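Local coordinates for protein DOA1 (Saccharomyces cerevisiae, PDB 3ODT), which probably binds ubiquitin through a seven-bladed WD40 beta propeller, and thereby probably takes part in regulating the turnover of F-box proteins, at residues A[186-191]-A[201-206]; A[223-228]-A[247-252]; A[242-247]-A[266-271]; A[262-267]-A[288-293]. All blocks are in the same frame, centred on the assembly; numbering follows the deposited sequence.

Contact 1: A[186-191]-A[201-206]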
loop_
_atom_site.group_PDB
_atom_site.type_symbol
_atom_site.label_atom_id
_atom_site.label_comp_id
_atom_site.label_asym_id
_atom_site.label_seq_id
_atom_site.Cartn_x
_atom_site.Cartn_y
_atom_site.Cartn_z
ATOM N N VAL A 186 9.521 -4.592 -13.659
ATOM C CA VAL A 186 9.338 -3.597 -12.620
ATOM C C VAL A 186 8.745 -4.247 -11.375
ATOM O O VAL A 186 7.751 -4.966 -11.470
ATOM C CB VAL A 186 8.365 -2.538 -13.139
ATOM C CG1 VAL A 186 7.932 -1.606 -12.019
ATOM C CG2 VAL A 186 8.943 -1.800 -14.375
ATOM N N VAL A 187 9.354 -4.018 -10.213
ATOM C CA VAL A 187 8.794 -4.521 -8.939
ATOM C C VAL A 187 7.937 -3.422 -8.331
ATOM O O VAL A 187 8.397 -2.280 -8.181
ATOM C CB VAL A 187 9.882 -4.972 -7.961
ATOM C CG1 VAL A 187 9.257 -5.767 -6.840
ATOM C CG2 VAL A 187 10.889 -5.846 -8.689
ATOM N N ARG A 188 6.686 -3.755 -8.029
ATOM C CA ARG A 188 5.699 -2.759 -7.677
ATOM C C ARG A 188 5.375 -2.687 -6.186
ATOM O O ARG A 188 4.982 -1.631 -5.671
ATOM C CB ARG A 188 4.406 -3.040 -8.426
ATOM C CG ARG A 188 4.473 -2.830 -9.934
ATOM C CD ARG A 188 4.714 -1.407 -10.283
ATOM N NE ARG A 188 3.608 -0.468 -10.004
ATOM C CZ ARG A 188 2.877 0.153 -10.925
ATOM N NH1 ARG A 188 3.047 -0.110 -12.237
ATOM N NH2 ARG A 188 1.955 1.033 -10.536
ATOM N N HIS A 189 5.491 -3.805 -5.481
ATOM C CA HIS A 189 5.072 -3.784 -4.084
ATOM C C HIS A 189 5.680 -4.897 -3.266
ATOM O O HIS A 189 6.109 -5.924 -3.793
ATOM C CB HIS A 189 3.526 -3.806 -3.970
ATOM C CG HIS A 189 3.015 -2.871 -2.916
ATOM N ND1 HIS A 189 3.060 -1.500 -3.051
ATOM C CD2 HIS A 189 2.467 -3.106 -1.695
ATOM C CE1 HIS A 189 2.567 -0.938 -1.966
ATOM N NE2 HIS A 189 2.207 -1.891 -1.116
ATOM N N LEU A 190 5.675 -4.681 -1.958
ATOM C CA LEU A 190 6.287 -5.561 -0.993
ATOM C C LEU A 190 5.389 -5.764 0.219
ATOM O O LEU A 190 4.695 -4.842 0.642
ATOM C CB LEU A 190 7.609 -4.975 -0.521
ATOM C CG LEU A 190 8.707 -4.656 -1.535
ATOM C CD1 LEU A 190 9.785 -3.803 -0.896
ATOM C CD2 LEU A 190 9.279 -5.954 -2.064
ATOM N N ALA A 191 5.451 -6.941 0.821
ATOM C CA ALA A 191 4.917 -7.151 2.168
ATOM C C ALA A 191 5.918 -7.999 2.946
ATOM O O ALA A 191 6.401 -9.029 2.432
ATOM C CB ALA A 191 3.567 -7.851 2.145
ATOM N N CYS A 201 5.567 -8.267 -5.589
ATOM C CA CYS A 201 4.779 -8.394 -6.802
ATOM C C CYS A 201 5.277 -7.424 -7.849
ATOM O O CYS A 201 6.008 -6.455 -7.536
ATOM C CB CYS A 201 3.281 -8.166 -6.522
ATOM S SG CYS A 201 2.839 -6.476 -6.094
ATOM N N SER A 202 4.870 -7.671 -9.092
ATOM C CA SER A 202 5.528 -7.051 -10.209
ATOM C C SER A 202 4.633 -6.836 -11.431
ATOM O O SER A 202 3.553 -7.429 -11.563
ATOM C CB SER A 202 6.729 -7.953 -10.546
ATOM O OG SER A 202 7.352 -7.691 -11.792
ATOM N N ASN A 203 5.101 -5.990 -12.343
ATOM C CA ASN A 203 4.459 -5.860 -13.641
ATOM C C ASN A 203 4.494 -7.167 -14.443
ATOM O O ASN A 203 3.771 -7.293 -15.408
ATOM C CB ASN A 203 5.156 -4.790 -14.478
ATOM C CG ASN A 203 4.785 -3.364 -14.068
ATOM O OD1 ASN A 203 4.107 -3.128 -13.053
ATOM N ND2 ASN A 203 5.234 -2.404 -14.870
ATOM N N ASP A 204 5.309 -8.129 -14.021
ATOM C CA ASP A 204 5.365 -9.425 -14.691
ATOM C C ASP A 204 4.148 -10.298 -14.390
ATOM O O ASP A 204 4.030 -11.397 -14.907
ATOM C CB ASP A 204 6.664 -10.177 -14.372
ATOM C CG ASP A 204 6.767 -10.628 -12.904
ATOM O OD1 ASP A 204 5.765 -10.496 -12.143
ATOM O OD2 ASP A 204 7.846 -11.120 -12.505
ATOM N N GLY A 205 3.233 -9.797 -13.569
ATOM C CA GLY A 205 2.029 -10.530 -13.257
ATOM C C GLY A 205 2.141 -11.495 -12.102
ATOM O O GLY A 205 1.172 -12.151 -11.785
ATOM N N LEU A 206 3.298 -11.552 -11.450
ATOM C CA LEU A 206 3.583 -12.573 -10.448
ATOM C C LEU A 206 3.723 -11.957 -9.065
ATOM O O LEU A 206 4.105 -10.798 -8.918
ATOM C CB LEU A 206 4.878 -13.342 -10.799
ATOM C CG LEU A 206 4.890 -14.038 -12.161
ATOM C CD1 LEU A 206 6.247 -14.630 -12.515
ATOM C CD2 LEU A 206 3.798 -15.125 -12.174
#
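Val186 and Ser202 illustrate how one carbonyl can close the end of a beta hairpin. Val186 O takes two donors: Asn203 N at 3.0 Å, nearly along the C=O axis, and Ser202 OG at 2.8 Å, from above the carbonyl plane. The hydroxyl reaches it because OG stands anti to its own backbone N (chi1 167°); OG also accepts from Asp204 N, 3.1 Å away, making an ST turn within the type I turn Ser202-Gly205. An alanine here would probably leave Asp204 N without its mate, Val186 O with one donor fewer and the turn less firmly set.

Asn203 lays its amide against Val186, Asn203 ND2 lying 3.6 Å from Val186 CB. The Arg188 chain, folded back at CD (chi2 -65°) and again at NE, curls round Asn203 OD1: CG passes at 3.2 Å, and NH1 returns to the same oxygen in a weak bond, with the guanidinium and amide planes 54° apart. Arg188 and His189 both face Cys201 in a classic beta bulge, and Cys201 SG packs 3.5 Å from His189 CB.

The hairpin of strands 187-194 and 197-202 begins one blade. Trp146 of strand 145-150 meets Arg188 in a cation-pi contact, and Val228 of strand 228-233 touches Cys201.

Contact 2: A[223-228]-A[247-252]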
loop_
_atom_site.group_PDB
_atom_site.type_symbol
_atom_site.label_atom_id
_atom_site.label_comp_id
_atom_site.label_asym_id
_atom_site.label_seq_id
_atom_site.Cartn_x
_atom_site.Cartn_y
_atom_site.Cartn_z
ATOM N N GLY A 223 -1.418 -16.057 -11.631
ATOM C CA GLY A 223 -2.802 -15.968 -12.079
ATOM C C GLY A 223 -3.205 -14.580 -12.560
ATOM O O GLY A 223 -4.007 -14.469 -13.473
ATOM N N HIS A 224 -2.669 -13.519 -11.974
ATOM C CA HIS A 224 -2.982 -12.194 -12.499
ATOM C C HIS A 224 -2.611 -12.115 -13.971
ATOM O O HIS A 224 -1.572 -12.627 -14.391
ATOM C CB HIS A 224 -2.255 -11.099 -11.740
ATOM C CG HIS A 224 -2.924 -10.682 -10.483
ATOM N ND1 HIS A 224 -4.090 -9.956 -10.484
ATOM C CD2 HIS A 224 -2.581 -10.861 -9.187
ATOM C CE1 HIS A 224 -4.447 -9.715 -9.231
ATOM N NE2 HIS A 224 -3.533 -10.233 -8.427
ATOM N N GLU A 225 -3.464 -11.445 -14.743
ATOM C CA GLU A 225 -3.296 -11.407 -16.188
ATOM C C GLU A 225 -2.622 -10.141 -16.669
ATOM O O GLU A 225 -2.372 -9.988 -17.883
ATOM C CB GLU A 225 -4.642 -11.554 -16.901
ATOM C CG GLU A 225 -5.424 -12.770 -16.436
ATOM C CD GLU A 225 -6.916 -12.607 -16.623
ATOM O OE1 GLU A 225 -7.541 -11.811 -15.874
ATOM O OE2 GLU A 225 -7.457 -13.275 -17.526
ATOM N N SER A 226 -2.318 -9.244 -15.738
ATOM C CA SER A 226 -1.615 -8.010 -16.056
ATOM C C SER A 226 -0.675 -7.654 -14.913
ATOM O O SER A 226 -0.239 -8.526 -14.162
ATOM C CB SER A 226 -2.608 -6.872 -16.298
ATOM O OG SER A 226 -2.018 -5.833 -17.059
ATOM N N PHE A 227 -0.368 -6.369 -14.783
ATOM C CA PHE A 227 0.480 -5.904 -13.709
ATOM C C PHE A 227 -0.167 -6.144 -12.344
ATOM O O PHE A 227 -1.396 -5.978 -12.178
ATOM C CB PHE A 227 0.739 -4.404 -13.820
ATOM C CG PHE A 227 1.159 -3.960 -15.156
ATOM C CD1 PHE A 227 1.939 -4.759 -15.959
ATOM C CD2 PHE A 227 0.720 -2.758 -15.644
ATOM C CE1 PHE A 227 2.320 -4.348 -17.205
ATOM C CE2 PHE A 227 1.095 -2.343 -16.908
ATOM C CZ PHE A 227 1.891 -3.145 -17.680
ATOM N N VAL A 228 0.666 -6.468 -11.363
ATOM C CA VAL A 228 0.207 -6.562 -9.989
ATOM C C VAL A 228 0.690 -5.314 -9.258
ATOM O O VAL A 228 1.900 -5.074 -9.170
ATOM C CB VAL A 228 0.670 -7.842 -9.283
ATOM C CG1 VAL A 228 -0.038 -7.970 -7.951
ATOM C CG2 VAL A 228 0.432 -9.068 -10.149
ATOM N N THR A 247 -8.857 -7.352 -11.025
ATOM C CA THR A 247 -9.136 -8.303 -9.968
ATOM C C THR A 247 -8.467 -7.945 -8.631
ATOM O O THR A 247 -7.387 -7.335 -8.560
ATOM C CB THR A 247 -8.762 -9.766 -10.321
ATOM O OG1 THR A 247 -7.343 -9.946 -10.337
ATOM C CG2 THR A 247 -9.422 -10.213 -11.643
ATOM N N VAL A 248 -9.150 -8.388 -7.578
ATOM C CA VAL A 248 -8.607 -8.555 -6.231
ATOM C C VAL A 248 -8.546 -10.056 -6.018
ATOM O O VAL A 248 -9.525 -10.759 -6.292
ATOM C CB VAL A 248 -9.515 -7.911 -5.159
ATOM C CG1 VAL A 248 -8.964 -8.196 -3.771
ATOM C CG2 VAL A 248 -9.606 -6.403 -5.402
ATOM N N ARG A 249 -7.420 -10.559 -5.542
ATOM C CA ARG A 249 -7.260 -11.992 -5.391
ATOM C C ARG A 249 -6.822 -12.323 -3.989
ATOM O O ARG A 249 -6.056 -11.571 -3.378
ATOM C CB ARG A 249 -6.298 -12.559 -6.421
ATOM C CG ARG A 249 -6.799 -12.338 -7.820
ATOM C CD ARG A 249 -5.885 -12.935 -8.860
ATOM N NE ARG A 249 -6.318 -12.590 -10.218
ATOM C CZ ARG A 249 -6.435 -13.432 -11.228
ATOM N NH1 ARG A 249 -6.247 -14.732 -11.068
ATOM N NH2 ARG A 249 -6.795 -12.946 -12.411
ATOM N N ILE A 250 -7.274 -13.464 -3.491
ATOM C CA ILE A 250 -6.904 -13.907 -2.160
ATOM C C ILE A 250 -6.209 -15.245 -2.309
ATOM O O ILE A 250 -6.739 -16.123 -2.986
ATOM C CB ILE A 250 -8.142 -14.036 -1.239
ATOM C CG1 ILE A 250 -8.795 -12.660 -1.039
ATOM C CG2 ILE A 250 -7.755 -14.582 0.133
ATOM C CD1 ILE A 250 -10.068 -12.486 -1.775
ATOM N N TRP A 251 -5.032 -15.394 -1.698
ATOM C CA TRP A 251 -4.199 -16.596 -1.858
ATOM C C TRP A 251 -3.797 -17.206 -0.503
ATOM O O TRP A 251 -3.594 -16.509 0.501
ATOM C CB TRP A 251 -2.885 -16.254 -2.561
ATOM C CG TRP A 251 -2.954 -15.362 -3.751
ATOM C CD1 TRP A 251 -3.118 -14.017 -3.738
ATOM C CD2 TRP A 251 -2.799 -15.736 -5.128
ATOM N NE1 TRP A 251 -3.074 -13.518 -5.026
ATOM C CE2 TRP A 251 -2.891 -14.558 -5.897
ATOM C CE3 TRP A 251 -2.608 -16.955 -5.785
ATOM C CZ2 TRP A 251 -2.786 -14.557 -7.294
ATOM C CZ3 TRP A 251 -2.516 -16.957 -7.183
ATOM C CH2 TRP A 251 -2.593 -15.760 -7.915
ATOM N N SER A 252 -3.633 -18.521 -0.487
ATOM C CA SER A 252 -2.947 -19.160 0.604
ATOM C C SER A 252 -1.450 -18.883 0.486
ATOM O O SER A 252 -0.813 -19.281 -0.477
ATOM C CB SER A 252 -3.160 -20.663 0.566
ATOM O OG SER A 252 -2.239 -21.291 1.428
#
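His224 lies with one ring face against the side chain of Arg249, and the two run past each other in opposite directions. Arg249 CD stands 3.6 Å from the ring centroid and 14° off its normal, a CH-pi contact made possible by the extended chain (chi2 -178°), which carries the aliphatic part across the imidazole. Beyond it the guanidinium is turned 52° from the ring, its face resting on Gly223 C and His224 N. At its edge, Thr247 OG1, itself bonded to Asp245 OD1, accepts from Arg249 NE at 2.8 Å, close to the guanidinium plane, while Glu225 OE1 makes a long salt bridge to NH2 at 3.7 Å.

Trp251 presents its rim: CH2 approaches Gly223 N to 3.9 Å, and CZ2 lies beside His224 CD2. Gly223 and His224 form the glycine-histidine pair characteristic of WD40 repeats, and Ser241 OG, bonded to both His224 NE2 and Trp251 NE1, completes their Asp-His-Ser-Trp network, in which Asp245 bonds His224 ND1 only weakly.

Across the two segments the chemistry is mainly ring against chain. The charge of Arg249 is probably balanced chiefly by its salt bridge to Asp245, with Glu225 a more distant second.

Contact 3: A[242-247]-A[266-271]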
loop_
_atom_site.group_PDB
_atom_site.type_symbol
_atom_site.label_atom_id
_atom_site.label_comp_id
_atom_site.label_asym_id
_atom_site.label_seq_id
_atom_site.Cartn_x
_atom_site.Cartn_y
_atom_site.Cartn_z
ATOM N N CYS A 242 -3.974 -7.138 -5.855
ATOM C CA CYS A 242 -4.820 -6.528 -6.859
ATOM C C CYS A 242 -3.994 -5.950 -7.980
ATOM O O CYS A 242 -2.795 -5.688 -7.833
ATOM C CB CYS A 242 -5.694 -5.435 -6.237
ATOM S SG CYS A 242 -4.812 -3.957 -5.697
ATOM N N GLY A 243 -4.634 -5.718 -9.125
ATOM C CA GLY A 243 -3.907 -5.125 -10.221
ATOM C C GLY A 243 -4.710 -4.745 -11.451
ATOM O O GLY A 243 -5.908 -4.455 -11.423
ATOM N N GLU A 244 -3.978 -4.733 -12.545
ATOM C CA GLU A 244 -4.413 -4.162 -13.778
ATOM C C GLU A 244 -5.448 -5.036 -14.507
ATOM O O GLU A 244 -6.163 -4.566 -15.393
ATOM C CB GLU A 244 -3.161 -3.879 -14.626
ATOM C CG GLU A 244 -3.401 -3.182 -15.974
ATOM C CD GLU A 244 -4.239 -1.915 -15.865
ATOM O OE1 GLU A 244 -4.002 -1.101 -14.950
ATOM O OE2 GLU A 244 -5.112 -1.722 -16.733
ATOM N N ASP A 245 -5.567 -6.293 -14.095
ATOM C CA ASP A 245 -6.548 -7.209 -14.695
ATOM C C ASP A 245 -7.942 -7.139 -14.076
ATOM O O ASP A 245 -8.782 -8.005 -14.318
ATOM C CB ASP A 245 -6.034 -8.630 -14.681
ATOM C CG ASP A 245 -5.942 -9.216 -13.273
ATOM O OD1 ASP A 245 -6.272 -8.477 -12.317
ATOM O OD2 ASP A 245 -5.590 -10.437 -13.165
ATOM N N ARG A 246 -8.192 -6.065 -13.326
ATOM C CA ARG A 246 -9.497 -5.756 -12.734
ATOM C C ARG A 246 -9.840 -6.642 -11.550
ATOM O O ARG A 246 -10.997 -6.652 -11.105
ATOM C CB ARG A 246 -10.633 -5.794 -13.773
ATOM C CG ARG A 246 -10.281 -5.114 -15.088
ATOM C CD ARG A 246 -11.495 -4.923 -15.965
ATOM N NE ARG A 246 -12.041 -6.149 -16.546
ATOM C CZ ARG A 246 -13.212 -6.696 -16.219
ATOM N NH1 ARG A 246 -13.963 -6.188 -15.241
ATOM N NH2 ARG A 246 -13.627 -7.787 -16.849
ATOM N N THR A 247 -8.857 -7.352 -11.025
ATOM C CA THR A 247 -9.136 -8.303 -9.968
ATOM C C THR A 247 -8.467 -7.945 -8.631
ATOM O O THR A 247 -7.387 -7.335 -8.560
ATOM C CB THR A 247 -8.762 -9.766 -10.321
ATOM O OG1 THR A 247 -7.343 -9.946 -10.337
ATOM C CG2 THR A 247 -9.422 -10.213 -11.643
ATOM N N ALA A 266 -13.770 -1.968 -13.193
ATOM C CA ALA A 266 -12.821 -0.877 -13.229
ATOM C C ALA A 266 -11.604 -1.330 -13.991
ATOM O O ALA A 266 -11.155 -2.455 -13.827
ATOM C CB ALA A 266 -12.434 -0.507 -11.807
ATOM N N ILE A 267 -11.030 -0.471 -14.825
ATOM C CA ILE A 267 -9.934 -0.908 -15.678
ATOM C C ILE A 267 -8.671 -1.255 -14.870
ATOM O O ILE A 267 -7.875 -2.076 -15.332
ATOM C CB ILE A 267 -9.579 0.092 -16.806
ATOM C CG1 ILE A 267 -9.124 1.438 -16.241
ATOM C CG2 ILE A 267 -10.755 0.207 -17.814
ATOM C CD1 ILE A 267 -8.715 2.420 -17.317
ATOM N N SER A 268 -8.502 -0.636 -13.703
ATOM C CA SER A 268 -7.334 -0.873 -12.837
ATOM C C SER A 268 -7.728 -0.903 -11.384
ATOM O O SER A 268 -8.482 -0.020 -10.921
ATOM C CB SER A 268 -6.326 0.275 -12.989
ATOM O OG SER A 268 -5.951 0.484 -14.339
ATOM N N ILE A 269 -7.209 -1.870 -10.632
ATOM C CA ILE A 269 -7.402 -1.889 -9.183
ATOM C C ILE A 269 -6.058 -1.503 -8.538
ATOM O O ILE A 269 -5.096 -2.240 -8.672
ATOM C CB ILE A 269 -7.834 -3.272 -8.661
ATOM C CG1 ILE A 269 -8.872 -3.912 -9.583
ATOM C CG2 ILE A 269 -8.357 -3.121 -7.201
ATOM C CD1 ILE A 269 -10.097 -3.061 -9.847
ATOM N N TRP A 270 -5.994 -0.306 -7.943
ATOM C CA TRP A 270 -4.728 0.271 -7.526
ATOM C C TRP A 270 -4.207 -0.166 -6.167
ATOM O O TRP A 270 -2.998 -0.192 -5.945
ATOM C CB TRP A 270 -4.802 1.798 -7.549
ATOM C CG TRP A 270 -5.035 2.340 -8.890
ATOM C CD1 TRP A 270 -6.135 3.007 -9.333
ATOM C CD2 TRP A 270 -4.133 2.257 -9.995
ATOM N NE1 TRP A 270 -5.978 3.344 -10.659
ATOM C CE2 TRP A 270 -4.757 2.891 -11.087
ATOM C CE3 TRP A 270 -2.873 1.690 -10.168
ATOM C CZ2 TRP A 270 -4.157 2.988 -12.333
ATOM C CZ3 TRP A 270 -2.261 1.799 -11.413
ATOM C CH2 TRP A 270 -2.921 2.416 -12.486
ATOM N N SER A 271 -5.127 -0.403 -5.240
ATOM C CA SER A 271 -4.717 -0.563 -3.854
ATOM C C SER A 271 -5.699 -1.408 -3.057
ATOM O O SER A 271 -6.919 -1.381 -3.281
ATOM C CB SER A 271 -4.625 0.831 -3.215
ATOM O OG SER A 271 -4.177 0.747 -1.862
#
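Ile269 shows how one branched side chain can seal the seam between two propeller blades, reaching into the turn Gly243-Arg246 and back to Cys242. Its CB sits 3.6 Å from Gly243 O, the same carbonyl that accepts from Ile269 N at 3.0 Å, the donor standing above the carbonyl plane. CG2, anti to the backbone N, goes to Cys242, 3.7 Å from its CB. The other branch sends CG1 to within 3.5 Å of Arg246 C, and the tip, CD1, ends beside Arg246 O. In the WD40 fold this is where the second strand of one blade, 239-243, faces the innermost strand of the next, 269-274; Val282 and Ser284 of that next blade also touch Ile269.

A polar pair lies to one side. Glu244 has CG anti to its backbone N (chi1 -177°), and a bend at chi2 swings the chain back towards Ser268, whose OG donates to OE1 at 2.6 Å on the syn side of the carboxylate. Glu244 OE2 is 3.1 Å from Ile267 O, an acceptor too, which may favour a protonated carboxyl group. An alanine in place of Glu244 would probably leave the hydroxyls of Ser268 and Tyr229, both bonded to OE1, without this partner.

Arg246 lays CG 3.1 Å from Ala266 O and sends NH1 on to Leu264 O. Ser268 CB covers part of one face of Trp270, whose NE1 donates to Asp20, while Ser268 N is bonded to Ser285 OG; Asp20 and Ser285 are both ligands of the calcium ion.

Contact 4: A[262-267]-A[288-293]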
loop_
_atom_site.group_PDB
_atom_site.type_symbol
_atom_site.label_atom_id
_atom_site.label_comp_id
_atom_site.label_asym_id
_atom_site.label_seq_id
_atom_site.Cartn_x
_atom_site.Cartn_y
_atom_site.Cartn_z
ATOM N N ILE A 262 -11.983 -11.813 -7.237
ATOM C CA ILE A 262 -13.044 -10.814 -7.286
ATOM C C ILE A 262 -12.773 -9.887 -8.470
ATOM O O ILE A 262 -11.711 -9.256 -8.572
ATOM C CB ILE A 262 -13.073 -9.957 -6.003
ATOM C CG1 ILE A 262 -13.373 -10.810 -4.771
ATOM C CG2 ILE A 262 -14.124 -8.865 -6.090
ATOM C CD1 ILE A 262 -13.079 -10.134 -3.467
ATOM N N THR A 263 -13.699 -9.861 -9.405
ATOM C CA THR A 263 -13.556 -9.074 -10.603
ATOM C C THR A 263 -14.454 -7.862 -10.487
ATOM O O THR A 263 -15.628 -7.980 -10.183
ATOM C CB THR A 263 -13.917 -9.874 -11.838
ATOM O OG1 THR A 263 -13.064 -11.021 -11.921
ATOM C CG2 THR A 263 -13.734 -9.021 -13.088
ATOM N N LEU A 264 -13.867 -6.692 -10.685
ATOM C CA LEU A 264 -14.576 -5.424 -10.560
ATOM C C LEU A 264 -14.660 -4.670 -11.881
ATOM O O LEU A 264 -13.786 -4.830 -12.728
ATOM C CB LEU A 264 -13.837 -4.551 -9.554
ATOM C CG LEU A 264 -13.786 -5.123 -8.125
ATOM C CD1 LEU A 264 -12.950 -4.249 -7.245
ATOM C CD2 LEU A 264 -15.161 -5.242 -7.520
ATOM N N PRO A 265 -15.705 -3.825 -12.038
ATOM C CA PRO A 265 -15.916 -3.079 -13.288
ATOM C C PRO A 265 -15.078 -1.793 -13.306
ATOM O O PRO A 265 -15.609 -0.679 -13.430
ATOM C CB PRO A 265 -17.426 -2.776 -13.272
ATOM C CG PRO A 265 -17.746 -2.637 -11.791
ATOM C CD PRO A 265 -16.830 -3.641 -11.092
ATOM N N ALA A 266 -13.770 -1.968 -13.193
ATOM C CA ALA A 266 -12.821 -0.877 -13.229
ATOM C C ALA A 266 -11.604 -1.330 -13.991
ATOM O O ALA A 266 -11.155 -2.455 -13.827
ATOM C CB ALA A 266 -12.434 -0.507 -11.807
ATOM N N ILE A 267 -11.030 -0.471 -14.825
ATOM C CA ILE A 267 -9.934 -0.908 -15.678
ATOM C C ILE A 267 -8.671 -1.255 -14.870
ATOM O O ILE A 267 -7.875 -2.076 -15.332
ATOM C CB ILE A 267 -9.579 0.092 -16.806
ATOM C CG1 ILE A 267 -9.124 1.438 -16.241
ATOM C CG2 ILE A 267 -10.755 0.207 -17.814
ATOM C CD1 ILE A 267 -8.715 2.420 -17.317
ATOM N N LEU A 288 -14.033 4.603 -6.974
ATOM C CA LEU A 288 -14.679 4.060 -5.804
ATOM C C LEU A 288 -13.688 3.431 -4.820
ATOM O O LEU A 288 -12.661 2.860 -5.211
ATOM C CB LEU A 288 -15.684 2.978 -6.214
ATOM C CG LEU A 288 -16.883 3.477 -6.999
ATOM C CD1 LEU A 288 -17.686 2.306 -7.483
ATOM C CD2 LEU A 288 -17.707 4.468 -6.149
ATOM N N VAL A 289 -14.067 3.510 -3.559
ATOM C CA VAL A 289 -13.536 2.643 -2.521
ATOM C C VAL A 289 -14.602 1.567 -2.264
ATOM O O VAL A 289 -15.803 1.861 -2.235
ATOM C CB VAL A 289 -13.252 3.457 -1.241
ATOM C CG1 VAL A 289 -12.810 2.535 -0.142
ATOM C CG2 VAL A 289 -12.204 4.555 -1.487
ATOM N N ARG A 290 -14.167 0.327 -2.085
ATOM C CA ARG A 290 -15.087 -0.753 -1.699
ATOM C C ARG A 290 -14.553 -1.475 -0.472
ATOM O O ARG A 290 -13.354 -1.490 -0.226
ATOM C CB ARG A 290 -15.259 -1.754 -2.845
ATOM C CG ARG A 290 -15.978 -1.224 -4.081
ATOM C CD ARG A 290 -15.945 -2.316 -5.123
ATOM N NE ARG A 290 -16.711 -2.005 -6.324
ATOM C CZ ARG A 290 -16.271 -1.276 -7.350
ATOM N NH1 ARG A 290 -15.075 -0.691 -7.312
ATOM N NH2 ARG A 290 -17.040 -1.118 -8.420
ATOM N N ILE A 291 -15.463 -2.012 0.334
ATOM C CA ILE A 291 -15.098 -2.850 1.461
ATOM C C ILE A 291 -15.744 -4.197 1.227
ATOM O O ILE A 291 -16.921 -4.257 0.856
ATOM C CB ILE A 291 -15.569 -2.245 2.772
ATOM C CG1 ILE A 291 -14.902 -0.878 2.963
ATOM C CG2 ILE A 291 -15.251 -3.155 3.917
ATOM C CD1 ILE A 291 -15.385 -0.182 4.135
ATOM N N PHE A 292 -14.950 -5.248 1.342
ATOM C CA PHE A 292 -15.428 -6.629 1.252
ATOM C C PHE A 292 -15.272 -7.324 2.601
ATOM O O PHE A 292 -14.340 -7.028 3.328
ATOM C CB PHE A 292 -14.613 -7.388 0.189
ATOM C CG PHE A 292 -14.937 -6.971 -1.206
ATOM C CD1 PHE A 292 -14.341 -5.853 -1.756
ATOM C CD2 PHE A 292 -15.846 -7.684 -1.957
ATOM C CE1 PHE A 292 -14.661 -5.445 -3.038
ATOM C CE2 PHE A 292 -16.177 -7.270 -3.238
ATOM C CZ PHE A 292 -15.592 -6.155 -3.772
ATOM N N SER A 293 -16.169 -8.264 2.902
ATOM C CA SER A 293 -16.148 -8.980 4.153
ATOM C C SER A 293 -16.518 -10.439 3.972
ATOM O O SER A 293 -17.305 -10.788 3.093
ATOM C CB SER A 293 -17.119 -8.327 5.133
ATOM O OG SER A 293 -17.011 -8.907 6.421
#
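Phe292 and Arg290, two residues apart on one strand, receive Ile262, Leu264 and Pro265 in a contact in which apolar side chains cover a ring and a guanidinium. Ile262 comes over a face of the phenyl ring: CD1 lies 4.3 Å from the ring centroid, 22° off the normal and displaced toward the rim, while CG2 touches CZ at 3.9 Å. Leu264 approaches the same ring at its edge, CD2 being 3.9 Å from CZ and near the ring plane. That methyl does double duty, for Leu264 CD2 also lies over one face of the Arg290 guanidinium, 3.8 Å from NE. Pro265 CD adds a flank 3.7 Å from Arg290 NH2.

The next shell explains the fit. Arg290 runs extended from CG to NE, with CD anti to CA (chi2 176°), and its CD and NE pass beside Leu264 CD2; Leu288 CD1 covers the opposite guanidinium face. Asp286 takes Arg290 NH2 in a salt bridge, so the charge is probably balanced from within the arginine's own blade. On the other side, Pro265 centres an inverse gamma turn that redirects the chain just after Leu264.

Farther out, strand 258-263 is the outermost of its blade, and Ile262 is paired with Val248 of strand 247-251. Strand 289-293 lies between 280-284 and the N-terminal strand 9-14, whose Leu10 touches both Arg290 and Phe292; that N-terminal strand completes the last blade, the ring closure familiar in WD40 propellers.

Contact 1 lies within one blade and contact 2 joins the next blade to the loop leading into it, whereas contacts 3 and 4 both tie that blade to the last. Contact 1, nearest the chain centre yet only partly buried, is the one hairpin, with backbone bonds and a bulge. Contacts 2 to 4 are mostly buried, each with an exposed residue or two; 2 and 4, farther out, rely on side chains, notably those of the third strands of two blades. Contacts 2 and 3 share Thr247 and meet through Asp245, while contacts 3 and 4 share Ala266 and Ile267. In contacts 2 and 4 an extended arginine precedes an aromatic ring by two residues, but a histidine ring lies on the first arginine and a leucine on the second. Contact 3 alone adds a carboxylate-hydroxyl pair.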